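Hypothetical protein (Anabaena variabilis, PDB 2OBN) is of unknown function but combines a Rossmann-like domain with a P-loop NTPase-like domain, which suggests that it binds a nucleotide. Local coordinates at residues 17-22 / 43-48; 81-86 / 90-95; 175-180 / 228-233. The protein carries 2 engineered substitutions. All coordinates share one frame; numbering follows the deposited sequence.

Contact 1: 17-22 / 43-48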
loop_
_atom_site.group_PDB
_atom_site.type_symbol
_atom_site.label_atom_id
_atom_site.label_comp_id
_atom_site.label_asym_id
_atom_site.label_seq_id
_atom_site.Cartn_x
_atom_site.Cartn_y
_atom_site.Cartn_z
ATOM N N GLY B 17 15.457 -5.293 -23.959
ATOM C CA GLY B 17 14.191 -5.834 -23.507
ATOM C C GLY B 17 13.369 -6.610 -24.527
ATOM O O GLY B 17 12.377 -7.224 -24.140
ATOM N N THR B 18 13.725 -6.584 -25.812
ATOM C CA THR B 18 12.919 -7.306 -26.798
ATOM C C THR B 18 12.986 -8.807 -26.554
ATOM O O THR B 18 11.956 -9.464 -26.532
ATOM C CB THR B 18 13.299 -7.002 -28.267
ATOM O OG1 THR B 18 13.382 -5.583 -28.476
ATOM C CG2 THR B 18 12.253 -7.589 -29.224
ATOM N N THR B 19 14.197 -9.334 -26.384
ATOM C CA THR B 19 14.415 -10.759 -26.094
ATOM C C THR B 19 14.982 -11.009 -24.695
ATOM O O THR B 19 15.201 -12.164 -24.315
ATOM C CB THR B 19 15.368 -11.423 -27.122
ATOM O OG1 THR B 19 16.639 -10.752 -27.121
ATOM C CG2 THR B 19 14.762 -11.386 -28.508
ATOM N N GLY B 20 15.222 -9.943 -23.937
ATOM C CA GLY B 20 15.755 -10.059 -22.588
ATOM C C GLY B 20 14.633 -10.113 -21.576
ATOM O O GLY B 20 13.515 -10.523 -21.906
ATOM N N THR B 21 14.934 -9.679 -20.351
ATOM C CA THR B 21 13.977 -9.683 -19.242
ATOM C C THR B 21 13.442 -8.308 -18.786
ATOM O O THR B 21 12.438 -8.257 -18.082
ATOM C CB THR B 21 14.617 -10.356 -18.001
ATOM O OG1 THR B 21 15.834 -9.684 -17.668
ATOM C CG2 THR B 21 14.932 -11.832 -18.276
ATOM N N ILE B 22 14.094 -7.214 -19.177
ATOM C CA ILE B 22 13.706 -5.852 -18.726
ATOM C C ILE B 22 12.649 -5.084 -19.563
ATOM O O ILE B 22 12.231 -3.980 -19.164
ATOM C CB ILE B 22 14.953 -4.939 -18.576
ATOM C CG1 ILE B 22 15.648 -4.689 -19.932
ATOM C CG2 ILE B 22 15.923 -5.543 -17.591
ATOM C CD1 ILE B 22 16.812 -3.722 -19.870
ATOM N N ARG B 43 19.195 -2.025 -29.741
ATOM C CA ARG B 43 20.513 -2.242 -30.355
ATOM C C ARG B 43 20.933 -3.716 -30.475
ATOM O O ARG B 43 21.717 -4.063 -31.344
ATOM C CB ARG B 43 21.590 -1.446 -29.604
ATOM C CG ARG B 43 21.691 -1.745 -28.120
ATOM C CD ARG B 43 22.806 -0.947 -27.467
ATOM N NE ARG B 43 22.795 -1.180 -26.023
ATOM C CZ ARG B 43 22.218 -0.405 -25.099
ATOM N NH1 ARG B 43 21.604 0.743 -25.408
ATOM N NH2 ARG B 43 22.292 -0.779 -23.828
ATOM N N ASN B 44 20.421 -4.561 -29.585
ATOM C CA ASN B 44 20.665 -5.992 -29.630
ATOM C C ASN B 44 19.859 -6.731 -30.716
ATOM O O ASN B 44 20.204 -7.850 -31.082
ATOM C CB ASN B 44 20.312 -6.624 -28.273
ATOM C CG ASN B 44 21.235 -6.185 -27.151
ATOM O OD1 ASN B 44 22.057 -5.294 -27.318
ATOM N ND2 ASN B 44 21.105 -6.833 -26.000
ATOM N N CYS B 45 18.793 -6.113 -31.223
ATOM C CA CYS B 45 17.888 -6.758 -32.185
ATOM C C CYS B 45 17.666 -6.016 -33.512
ATOM O O CYS B 45 16.777 -6.379 -34.282
ATOM C CB CYS B 45 16.528 -6.965 -31.494
ATOM S SG CYS B 45 16.628 -8.077 -30.081
ATOM N N ALA B 46 18.478 -5.009 -33.794
ATOM C CA ALA B 46 18.301 -4.209 -35.002
ATOM C C ALA B 46 18.233 -5.063 -36.273
ATOM O O ALA B 46 19.090 -5.912 -36.510
ATOM C CB ALA B 46 19.414 -3.164 -35.110
ATOM N N GLY B 47 17.192 -4.842 -37.073
ATOM C CA GLY B 47 16.989 -5.580 -38.319
ATOM C C GLY B 47 16.319 -6.948 -38.202
ATOM O O GLY B 47 16.032 -7.578 -39.219
ATOM N N GLN B 48 16.052 -7.415 -36.982
ATOM C CA GLN B 48 15.419 -8.722 -36.790
ATOM C C GLN B 48 13.878 -8.662 -36.863
ATOM O O GLN B 48 13.268 -7.578 -36.829
ATOM C CB GLN B 48 15.891 -9.353 -35.477
ATOM C CG GLN B 48 17.381 -9.660 -35.501
ATOM C CD GLN B 48 17.893 -10.323 -34.239
ATOM O OE1 GLN B 48 17.168 -11.041 -33.548
ATOM N NE2 GLN B 48 19.161 -10.091 -33.939
#

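Contact 2: 81-86 / 90-95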
loop_
_atom_site.group_PDB
_atom_site.type_symbol
_atom_site.label_atom_id
_atom_site.label_comp_id
_atom_site.label_asym_id
_atom_site.label_seq_id
_atom_site.Cartn_x
_atom_site.Cartn_y
_atom_site.Cartn_z
ATOM N N ILE B 81 11.403 -0.146 -21.193
ATOM C CA ILE B 81 12.364 -0.922 -20.396
ATOM C C ILE B 81 12.546 -0.314 -19.021
ATOM O O ILE B 81 12.286 0.859 -18.811
ATOM C CB ILE B 81 13.759 -1.067 -21.060
ATOM C CG1 ILE B 81 14.262 0.302 -21.550
ATOM C CG2 ILE B 81 13.693 -2.102 -22.179
ATOM C CD1 ILE B 81 15.690 0.302 -22.123
ATOM N N ALA B 82 12.993 -1.139 -18.085
ATOM C CA ALA B 82 13.215 -0.690 -16.725
ATOM C C ALA B 82 14.341 -1.515 -16.134
ATOM O O ALA B 82 14.316 -2.746 -16.223
ATOM C CB ALA B 82 11.959 -0.838 -15.914
ATOM N N PRO B 83 15.338 -0.848 -15.526
ATOM C CA PRO B 83 16.432 -1.617 -14.941
ATOM C C PRO B 83 15.956 -2.353 -13.701
ATOM O O PRO B 83 15.031 -1.869 -13.036
ATOM C CB PRO B 83 17.425 -0.531 -14.538
ATOM C CG PRO B 83 16.573 0.648 -14.251
ATOM C CD PRO B 83 15.505 0.600 -15.289
ATOM N N LYS B 84 16.540 -3.518 -13.413
ATOM C CA LYS B 84 16.204 -4.244 -12.177
ATOM C C LYS B 84 16.544 -3.293 -11.036
ATOM O O LYS B 84 17.722 -3.049 -10.773
ATOM C CB LYS B 84 16.988 -5.555 -12.039
ATOM N N GLY B 85 15.496 -2.717 -10.434
ATOM C CA GLY B 85 15.576 -1.731 -9.338
ATOM C C GLY B 85 16.725 -0.735 -9.405
ATOM O O GLY B 85 17.501 -0.638 -8.447
ATOM N N GLY B 86 16.817 0.028 -10.500
ATOM C CA GLY B 86 17.958 0.935 -10.706
ATOM C C GLY B 86 17.726 2.344 -11.227
ATOM O O GLY B 86 18.504 2.823 -12.065
ATOM N N ASP B 90 22.415 5.380 -16.732
ATOM C CA ASP B 90 23.144 6.463 -17.385
ATOM C C ASP B 90 23.024 6.467 -18.910
ATOM O O ASP B 90 23.090 7.530 -19.526
ATOM C CB ASP B 90 24.628 6.430 -16.980
ATOM N N ASP B 91 22.847 5.293 -19.520
ATOM C CA ASP B 91 22.748 5.200 -20.987
ATOM C C ASP B 91 21.391 5.620 -21.574
ATOM O O ASP B 91 21.273 5.794 -22.788
ATOM C CB ASP B 91 23.180 3.808 -21.497
ATOM C CG ASP B 91 22.330 2.663 -20.943
ATOM O OD1 ASP B 91 21.445 2.890 -20.098
ATOM O OD2 ASP B 91 22.571 1.510 -21.360
ATOM N N TYR B 92 20.383 5.800 -20.723
ATOM C CA TYR B 92 19.046 6.220 -21.180
ATOM C C TYR B 92 19.006 7.681 -21.629
ATOM O O TYR B 92 18.364 7.994 -22.621
ATOM C CB TYR B 92 18.004 6.058 -20.062
ATOM C CG TYR B 92 17.481 4.656 -19.775
ATOM C CD1 TYR B 92 18.275 3.522 -19.950
ATOM C CD2 TYR B 92 16.214 4.484 -19.210
ATOM C CE1 TYR B 92 17.790 2.250 -19.649
ATOM C CE2 TYR B 92 15.728 3.221 -18.883
ATOM C CZ TYR B 92 16.518 2.105 -19.105
ATOM O OH TYR B 92 16.034 0.853 -18.781
ATOM N N TRP B 93 19.691 8.555 -20.890
ATOM C CA TRP B 93 19.666 10.010 -21.136
ATOM C C TRP B 93 19.921 10.432 -22.584
ATOM O O TRP B 93 19.228 11.298 -23.105
ATOM C CB TRP B 93 20.652 10.749 -20.211
ATOM C CG TRP B 93 20.361 10.561 -18.761
ATOM C CD1 TRP B 93 21.066 9.799 -17.882
ATOM C CD2 TRP B 93 19.256 11.106 -18.030
ATOM N NE1 TRP B 93 20.486 9.851 -16.640
ATOM C CE2 TRP B 93 19.369 10.644 -16.703
ATOM C CE3 TRP B 93 18.187 11.949 -18.363
ATOM C CZ2 TRP B 93 18.454 10.996 -15.706
ATOM C CZ3 TRP B 93 17.278 12.294 -17.375
ATOM C CH2 TRP B 93 17.417 11.818 -16.063
ATOM N N ILE B 94 20.924 9.836 -23.216
ATOM C CA ILE B 94 21.245 10.157 -24.607
ATOM C C ILE B 94 20.020 9.926 -25.502
ATOM O O ILE B 94 19.669 10.792 -26.319
ATOM C CB ILE B 94 22.445 9.325 -25.127
ATOM C CG1 ILE B 94 23.740 9.766 -24.432
ATOM C CG2 ILE B 94 22.602 9.492 -26.645
ATOM C CD1 ILE B 94 24.920 8.825 -24.657
ATOM N N GLU B 95 19.379 8.767 -25.329
ATOM C CA GLU B 95 18.202 8.402 -26.122
ATOM C C GLU B 95 17.025 9.333 -25.853
ATOM O O GLU B 95 16.326 9.749 -26.781
ATOM C CB GLU B 95 17.810 6.937 -25.874
ATOM C CG GLU B 95 18.845 5.873 -26.339
ATOM C CD GLU B 95 19.044 5.788 -27.869
ATOM O OE1 GLU B 95 19.345 6.812 -28.516
ATOM O OE2 GLU B 95 18.932 4.675 -28.428
#

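Contact 3: 175-180 / 228-233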
loop_
_atom_site.group_PDB
_atom_site.type_symbol
_atom_site.label_atom_id
_atom_site.label_comp_id
_atom_site.label_asym_id
_atom_site.label_seq_id
_atom_site.Cartn_x
_atom_site.Cartn_y
_atom_site.Cartn_z
ATOM N N TRP B 175 -12.765 -8.994 -23.421
ATOM C CA TRP B 175 -13.104 -9.201 -24.825
ATOM C C TRP B 175 -14.180 -10.279 -25.004
ATOM O O TRP B 175 -15.036 -10.144 -25.879
ATOM C CB TRP B 175 -11.861 -9.489 -25.663
ATOM C CG TRP B 175 -10.885 -8.351 -25.645
ATOM C CD1 TRP B 175 -11.187 -7.020 -25.689
ATOM C CD2 TRP B 175 -9.464 -8.437 -25.639
ATOM N NE1 TRP B 175 -10.046 -6.275 -25.666
ATOM C CE2 TRP B 175 -8.969 -7.114 -25.650
ATOM C CE3 TRP B 175 -8.555 -9.500 -25.624
ATOM C CZ2 TRP B 175 -7.610 -6.823 -25.642
ATOM C CZ3 TRP B 175 -7.205 -9.212 -25.618
ATOM C CH2 TRP B 175 -6.744 -7.881 -25.630
ATOM N N ALA B 176 -14.159 -11.311 -24.158
ATOM C CA ALA B 176 -15.165 -12.388 -24.218
ATOM C C ALA B 176 -16.535 -11.880 -23.794
ATOM O O ALA B 176 -17.534 -12.214 -24.424
ATOM C CB ALA B 176 -14.766 -13.564 -23.349
ATOM N N ALA B 177 -16.583 -11.094 -22.721
ATOM C CA ALA B 177 -17.854 -10.503 -22.273
ATOM C C ALA B 177 -18.442 -9.561 -23.328
ATOM O O ALA B 177 -19.664 -9.516 -23.513
ATOM C CB ALA B 177 -17.665 -9.772 -20.978
ATOM N N LYS B 178 -17.575 -8.798 -23.996
ATOM C CA LYS B 178 -18.004 -7.871 -25.059
ATOM C C LYS B 178 -18.563 -8.634 -26.261
ATOM O O LYS B 178 -19.580 -8.239 -26.871
ATOM C CB LYS B 178 -16.828 -6.992 -25.527
ATOM C CG LYS B 178 -17.252 -5.921 -26.526
ATOM C CD LYS B 178 -16.115 -5.035 -27.015
ATOM C CE LYS B 178 -16.688 -4.007 -28.011
ATOM N NZ LYS B 178 -15.674 -3.108 -28.639
ATOM N N LEU B 179 -17.880 -9.714 -26.612
ATOM C CA LEU B 179 -18.263 -10.540 -27.750
ATOM C C LEU B 179 -19.645 -11.136 -27.546
ATOM O O LEU B 179 -20.421 -11.288 -28.508
ATOM C CB LEU B 179 -17.228 -11.656 -27.984
ATOM C CG LEU B 179 -17.406 -12.518 -29.236
ATOM C CD1 LEU B 179 -17.255 -11.728 -30.523
ATOM C CD2 LEU B 179 -16.398 -13.625 -29.220
ATOM N N ARG B 180 -19.955 -11.449 -26.292
ATOM C CA ARG B 180 -21.229 -12.062 -25.951
ATOM C C ARG B 180 -22.357 -11.095 -25.632
ATOM O O ARG B 180 -23.431 -11.532 -25.227
ATOM C CB ARG B 180 -21.017 -13.128 -24.879
ATOM C CG ARG B 180 -20.294 -14.329 -25.496
ATOM C CD ARG B 180 -19.772 -15.269 -24.479
ATOM N NE ARG B 180 -20.807 -15.807 -23.609
ATOM C CZ ARG B 180 -20.562 -16.620 -22.583
ATOM N NH1 ARG B 180 -19.313 -16.997 -22.302
ATOM N NH2 ARG B 180 -21.569 -17.059 -21.848
ATOM N N ILE B 228 -20.350 -5.343 -16.255
ATOM C CA ILE B 228 -19.180 -5.961 -15.662
ATOM C C ILE B 228 -17.917 -5.103 -15.761
ATOM O O ILE B 228 -17.616 -4.526 -16.810
ATOM C CB ILE B 228 -18.920 -7.365 -16.285
ATOM C CG1 ILE B 228 -17.752 -8.076 -15.590
ATOM C CG2 ILE B 228 -18.703 -7.270 -17.805
ATOM C CD1 ILE B 228 -17.590 -9.568 -15.997
ATOM N N LEU B 229 -17.204 -5.016 -14.639
ATOM C CA LEU B 229 -15.912 -4.345 -14.569
ATOM C C LEU B 229 -14.841 -5.405 -14.382
ATOM O O LEU B 229 -14.986 -6.287 -13.533
ATOM C CB LEU B 229 -15.856 -3.327 -13.422
ATOM C CG LEU B 229 -16.354 -1.901 -13.717
ATOM C CD1 LEU B 229 -17.715 -1.864 -14.300
ATOM C CD2 LEU B 229 -16.301 -1.066 -12.475
ATOM N N HIS B 230 -13.785 -5.322 -15.193
ATOM C CA HIS B 230 -12.624 -6.211 -15.102
ATOM C C HIS B 230 -11.439 -5.408 -14.562
ATOM O O HIS B 230 -10.788 -4.675 -15.306
ATOM C CB HIS B 230 -12.266 -6.783 -16.476
ATOM C CG HIS B 230 -13.416 -7.441 -17.167
ATOM N ND1 HIS B 230 -13.668 -8.791 -17.073
ATOM C CD2 HIS B 230 -14.407 -6.923 -17.932
ATOM C CE1 HIS B 230 -14.759 -9.078 -17.764
ATOM N NE2 HIS B 230 -15.226 -7.962 -18.297
ATOM N N ILE B 231 -11.173 -5.536 -13.266
ATOM C CA ILE B 231 -10.074 -4.816 -12.647
ATOM C C ILE B 231 -8.736 -5.574 -12.820
ATOM O O ILE B 231 -8.592 -6.726 -12.384
ATOM C CB ILE B 231 -10.346 -4.518 -11.151
ATOM C CG1 ILE B 231 -11.662 -3.735 -10.946
ATOM C CG2 ILE B 231 -9.180 -3.706 -10.544
ATOM C CD1 ILE B 231 -12.910 -4.556 -10.741
ATOM N N GLU B 232 -7.777 -4.919 -13.480
ATOM C CA GLU B 232 -6.444 -5.474 -13.679
ATOM C C GLU B 232 -5.799 -5.776 -12.325
ATOM O O GLU B 232 -5.756 -4.917 -11.452
ATOM C CB GLU B 232 -5.553 -4.486 -14.451
ATOM C CG GLU B 232 -4.096 -4.944 -14.595
ATOM C CD GLU B 232 -3.194 -3.948 -15.294
ATOM O OE1 GLU B 232 -3.615 -2.796 -15.498
ATOM O OE2 GLU B 232 -2.035 -4.321 -15.605
ATOM N N GLY B 233 -5.316 -6.997 -12.150
ATOM C CA GLY B 233 -4.629 -7.360 -10.934
ATOM C C GLY B 233 -3.190 -6.856 -10.898
ATOM O O GLY B 233 -2.590 -6.526 -11.945
#

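Contact 1: 17-22 / 43-48
With SG placed anti to the carbonyl carbon (chi1 -63°), a torsion that sets the sulfur of C45 against T18 and T19, the cysteine becomes the shared partner of both threonines. In T18 the methine CB is what faces the sulfur, T18 CB to C45 SG being 3.9 Å. In T19 (chi1 59°) the hydroxyl sits between the backbone N and the carbonyl carbon, so that both branches come near the same sulfur, T19 OG1 4.0 Å and T19 CG2 4.1 Å from C45 SG.

The setting is the Rossmann-like domain, whose parallel sheet has strand order 3-2-1-4-5-6. The two loops follow its neighbouring strands 10-13 and 37-41, and in classical Rossmann folds this end of the sheet faces the dinucleotide; whether that holds here is not established.

No hydrogen bond crosses the contact, and all its approaches are of van der Waals length. The polar link runs instead through D42, just after strand 37-41: its OD2 is hydrogen-bonded to T18 OG1 and its OD1 to N44 N, so one carboxylate ties both loops. Helix 50-54 adds I53, which touches T19, C45 and Q48.

Beyond C45 the chain reverses in a type II beta turn in which G47 takes a positive phi, which a residue without a side chain adopts easily. The turn is closed by Q48 N donating to C45 O over 3.0 Å.

Contact 2: 81-86 / 90-95
Y92 reaches from near the start of helix 92-101 to I81 and P83, in the loop that leaves strand 76-79. This loop and helix are the connection of a beta-alpha-beta crossover in the Rossmann-like domain, from strand 76-79 to the neighbouring parallel strand 105-108.

The tight part is gathered round the phenol end. Y92 OH is 3.3 Å from I81 CG1 and 3.4 Å from I81 CD1, while on the proline P83 CD comes to 3.5 Å of Y92 OH. The ring carbon behind the oxygen shares in this packing, with Y92 CZ 3.6 Å from I81 CD1. I81 holds CG1 between its backbone N and carbonyl carbon (chi1 48°), and this rotation carries both CG1 and CD1 to the phenol. The isoleucine methyl and the proline CD both approach the ring at a slant. The evidence is for van der Waals packing of aliphatic carbons on the phenol oxygen and CZ, with no hydrogen bond across the contact; A82 N stands 3.7 Å from Y92 OH. An alanine in place of Y92 would probably leave I81 and P83 without the ring that bridges them to the helix and open a gap between loop and helix.

The other side is looser. K84, G85 and G86 lead away into exposed chain without touching 90-95, and the side chains of K84 and D90 are modelled only to CB, consistent with mobility. W93 does not meet 81-86 but touches I88, later in the same loop. E95, by contrast, is buried away from this contact, where its OE2 accepts a hydrogen bond from H15 NE2.

Contact 3: 175-180 / 228-233
A177 packs its methyl from helix 166-179 against I228 and H230, alternate residues of strand 228-231 whose side chains point to the same side of the sheet in the P-loop domain. The apolar part is one methyl-to-methyl approach, A177 CB to I228 CG2 at 4.2 Å. I228 sets CG1 anti to its backbone N (chi1 -176°), which leaves CG2 as the branch that meets the alanine.

The second kind is an edge contact with an aromatic ring. A177 CB lies near the plane of the imidazole, 4.1 Å from H230 NE2, and so meets its rim and not its face.

Polar bonding bypasses the alanine. H230 NE2 has a weak hydrogen bond with S184 OG, and S184 also touches A177 and I228, so two adjacent strands, 228-231 and 184-187, meet the helix at this small side chain.

Strand 228-231 runs between the parallel strands 184-187 and 153-159, its backbone bonded to both. Helix 166-179 follows strand 153-159, the position of the helix after the phosphate-binding loop in P-loop proteins, and lies over this part of the sheet; helix 340-347 flanks it, L343 touching A176 and M347 touching I228.

How the contacts relate
Contacts 1 and 2 belong to one neighbourhood of the Rossmann-like domain, their centres 15 Å apart, and they touch directly. I22 O lies 3.1 Å from A82 N, a probable hydrogen bond, and G17 CA packs on I81 CG2 at 4.0 Å; R43 NH2 and D91 OD2, at 3.4 Å, form a long, weak ion pair. The loops after strands 10-13, 37-41 and 76-79 are thus joined. Contact 3 lies in the P-loop domain, across the chain's centre, with its centre 32 Å from that of contact 1 and 34 Å from that of contact 2; nearest atoms remain about 15 and 14 Å apart. No active site is established to relate them.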